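Pullulanase (Klebsiella oxytoca, PDB 2YOC) hydrolyses alpha-1,6-glucosidic linkages in pullulan and related branched glucans, and is a substrate of the type 2 secretion system. Local coordinates at residues B[1018-1023]-B[1052-1057]. Sequence-based numbering, arbitrary orientation.
Sequences LQLSAI and AVLELP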
loop_
_atom_site.group_PDB
_atom_site.type_symbol
_atom_site.label_atom_id
_atom_site.label_comp_id
_atom_site.label_asym_id
_atom_site.label_seq_id
_atom_site.Cartn_x
_atom_site.Cartn_y
_atom_site.Cartn_z
ATOM N N LEU B 1018 -8.978 36.508 -9.282
ATOM C CA LEU B 1018 -7.812 36.558 -8.415
ATOM C C LEU B 1018 -6.985 37.791 -8.672
ATOM O O LEU B 1018 -7.069 38.396 -9.736
ATOM C CB LEU B 1018 -6.937 35.327 -8.668
ATOM C CG LEU B 1018 -7.552 33.970 -8.398
ATOM C CD1 LEU B 1018 -6.671 32.902 -8.970
ATOM C CD2 LEU B 1018 -7.791 33.735 -6.907
ATOM N N GLN B 1019 -6.174 38.159 -7.708
ATOM C CA GLN B 1019 -5.257 39.286 -7.805
ATOM C C GLN B 1019 -4.022 38.933 -7.013
ATOM O O GLN B 1019 -4.117 38.176 -6.035
ATOM C CB GLN B 1019 -5.895 40.620 -7.320
ATOM C CG GLN B 1019 -6.235 40.703 -5.832
ATOM C CD GLN B 1019 -7.242 41.770 -5.503
ATOM O OE1 GLN B 1019 -7.878 42.367 -6.374
ATOM N NE2 GLN B 1019 -7.448 41.996 -4.219
ATOM N N LEU B 1020 -2.861 39.438 -7.452
ATOM C CA LEU B 1020 -1.590 39.205 -6.779
ATOM C C LEU B 1020 -1.590 40.034 -5.497
ATOM O O LEU B 1020 -2.236 41.080 -5.458
ATOM C CB LEU B 1020 -0.454 39.638 -7.711
ATOM C CG LEU B 1020 0.968 39.339 -7.268
ATOM C CD1 LEU B 1020 1.255 37.851 -7.295
ATOM C CD2 LEU B 1020 1.962 40.097 -8.118
ATOM N N SER B 1021 -0.903 39.569 -4.454
ATOM C CA SER B 1021 -0.843 40.310 -3.203
ATOM C C SER B 1021 -0.277 41.720 -3.411
ATOM O O SER B 1021 0.708 41.902 -4.159
ATOM C CB SER B 1021 0.019 39.581 -2.178
ATOM O OG SER B 1021 -0.106 40.194 -0.902
ATOM N N ALA B 1022 -0.900 42.715 -2.727
ATOM C CA ALA B 1022 -0.466 44.111 -2.738
ATOM C C ALA B 1022 0.997 44.180 -2.313
ATOM O O ALA B 1022 1.754 44.929 -2.920
ATOM C CB ALA B 1022 -1.315 44.926 -1.789
ATOM N N ILE B 1023 1.403 43.330 -1.323
ATOM C CA ILE B 1023 2.769 43.157 -0.795
ATOM C C ILE B 1023 3.721 42.860 -1.981
ATOM O O ILE B 1023 4.744 43.548 -2.134
ATOM C CB ILE B 1023 2.804 42.036 0.319
ATOM C CG1 ILE B 1023 2.073 42.459 1.622
ATOM C CG2 ILE B 1023 4.223 41.616 0.682
ATOM C CD1 ILE B 1023 0.585 42.158 1.700
ATOM N N ALA B 1052 4.118 33.126 -5.698
ATOM C CA ALA B 1052 2.978 34.031 -5.812
ATOM C C ALA B 1052 1.902 33.760 -4.789
ATOM O O ALA B 1052 1.553 32.605 -4.537
ATOM C CB ALA B 1052 2.375 33.942 -7.199
ATOM N N VAL B 1053 1.360 34.822 -4.219
ATOM C CA VAL B 1053 0.243 34.720 -3.289
ATOM C C VAL B 1053 -0.935 35.302 -4.052
ATOM O O VAL B 1053 -0.999 36.518 -4.262
ATOM C CB VAL B 1053 0.482 35.412 -1.919
ATOM C CG1 VAL B 1053 -0.775 35.381 -1.073
ATOM C CG2 VAL B 1053 1.636 34.758 -1.170
ATOM N N LEU B 1054 -1.797 34.427 -4.575
ATOM C CA LEU B 1054 -2.954 34.882 -5.326
ATOM C C LEU B 1054 -4.103 34.924 -4.344
ATOM O O LEU B 1054 -4.344 33.946 -3.627
ATOM C CB LEU B 1054 -3.277 33.964 -6.527
ATOM C CG LEU B 1054 -2.267 33.838 -7.705
ATOM C CD1 LEU B 1054 -1.277 34.981 -7.761
ATOM C CD2 LEU B 1054 -1.536 32.546 -7.630
ATOM N N GLU B 1055 -4.759 36.079 -4.246
ATOM C CA GLU B 1055 -5.848 36.258 -3.311
ATOM C C GLU B 1055 -7.185 36.435 -3.990
ATOM O O GLU B 1055 -7.272 37.083 -5.037
ATOM C CB GLU B 1055 -5.561 37.377 -2.294
ATOM C CG GLU B 1055 -4.598 38.459 -2.751
ATOM C CD GLU B 1055 -4.315 39.520 -1.709
ATOM O OE1 GLU B 1055 -4.028 39.143 -0.548
ATOM O OE2 GLU B 1055 -4.371 40.726 -2.053
ATOM N N LEU B 1056 -8.225 35.839 -3.380
ATOM C CA LEU B 1056 -9.614 35.859 -3.822
ATOM C C LEU B 1056 -10.339 36.970 -3.036
ATOM O O LEU B 1056 -10.711 36.756 -1.875
ATOM C CB LEU B 1056 -10.256 34.503 -3.513
ATOM C CG LEU B 1056 -11.206 33.902 -4.523
ATOM C CD1 LEU B 1056 -11.877 32.688 -3.929
ATOM C CD2 LEU B 1056 -12.290 34.888 -4.956
ATOM N N PRO B 1057 -10.536 38.172 -3.616
ATOM C CA PRO B 1057 -11.174 39.249 -2.824
ATOM C C PRO B 1057 -12.632 38.981 -2.508
ATOM O O PRO B 1057 -13.351 38.392 -3.320
ATOM C CB PRO B 1057 -10.966 40.506 -3.671
ATOM C CG PRO B 1057 -10.784 39.986 -5.082
ATOM C CD PRO B 1057 -10.173 38.620 -4.980
HETATM O O HOH W 1 -2.304 41.830 0.114
#
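Q1019 and E1055 face each other as an antiparallel hydrogen-bonded pair, each backbone serving the other as donor and acceptor. The bond from E1055 N to Q1019 O, 2.8 Å, is almost straight at the hydrogen (174°); that from Q1019 N to E1055 O is longer, 3.1 Å. One pair further on, L1020 and L1054 form a non-hydrogen-bonded pair, and beyond it S1021 N gives only a weak bond to V1053 O as the chain turns into helix 1022-1027, for which S1021 is the N-cap residue. Two CA-H...O contacts, from L1018 to E1055 O and from L1054 to Q1019 O, supplement the ladder.

Polar side chains share the face of Q1019 and E1055. With its CG between backbone N and carbonyl carbon (chi1 66°), Q1019 brings CG to 4.1 Å from E1055 CG, and its amide meets the P1057 ring tip to tip, NE2 to CB 3.9 Å. The extended E1055 chain brings its carboxylate against S1021, OE2 lying 3.7 Å from S1021 CA; a water joins OE2 to S1021 OG, and R993 forms a salt bridge with the same oxygen, which probably offsets the charge of this buried carboxylate.

On the other face the contact is apolar. L1020 CD1 lies 3.9 Å from L1054 CD1 and also touches A1052 CB, while L1018 sets CD1 near L1054 CB and CD2 4.2 Å from L1056 CG.

Strand 1050-1057 pairs on its other side with strand 994-1002, and short strand 1019-1020 is the outermost strand within the chain at this end of the antiparallel beta-sheet in the pullulanase-type C-terminal domain, a common accompaniment to the catalytic barrel in alpha-amylase-family enzymes.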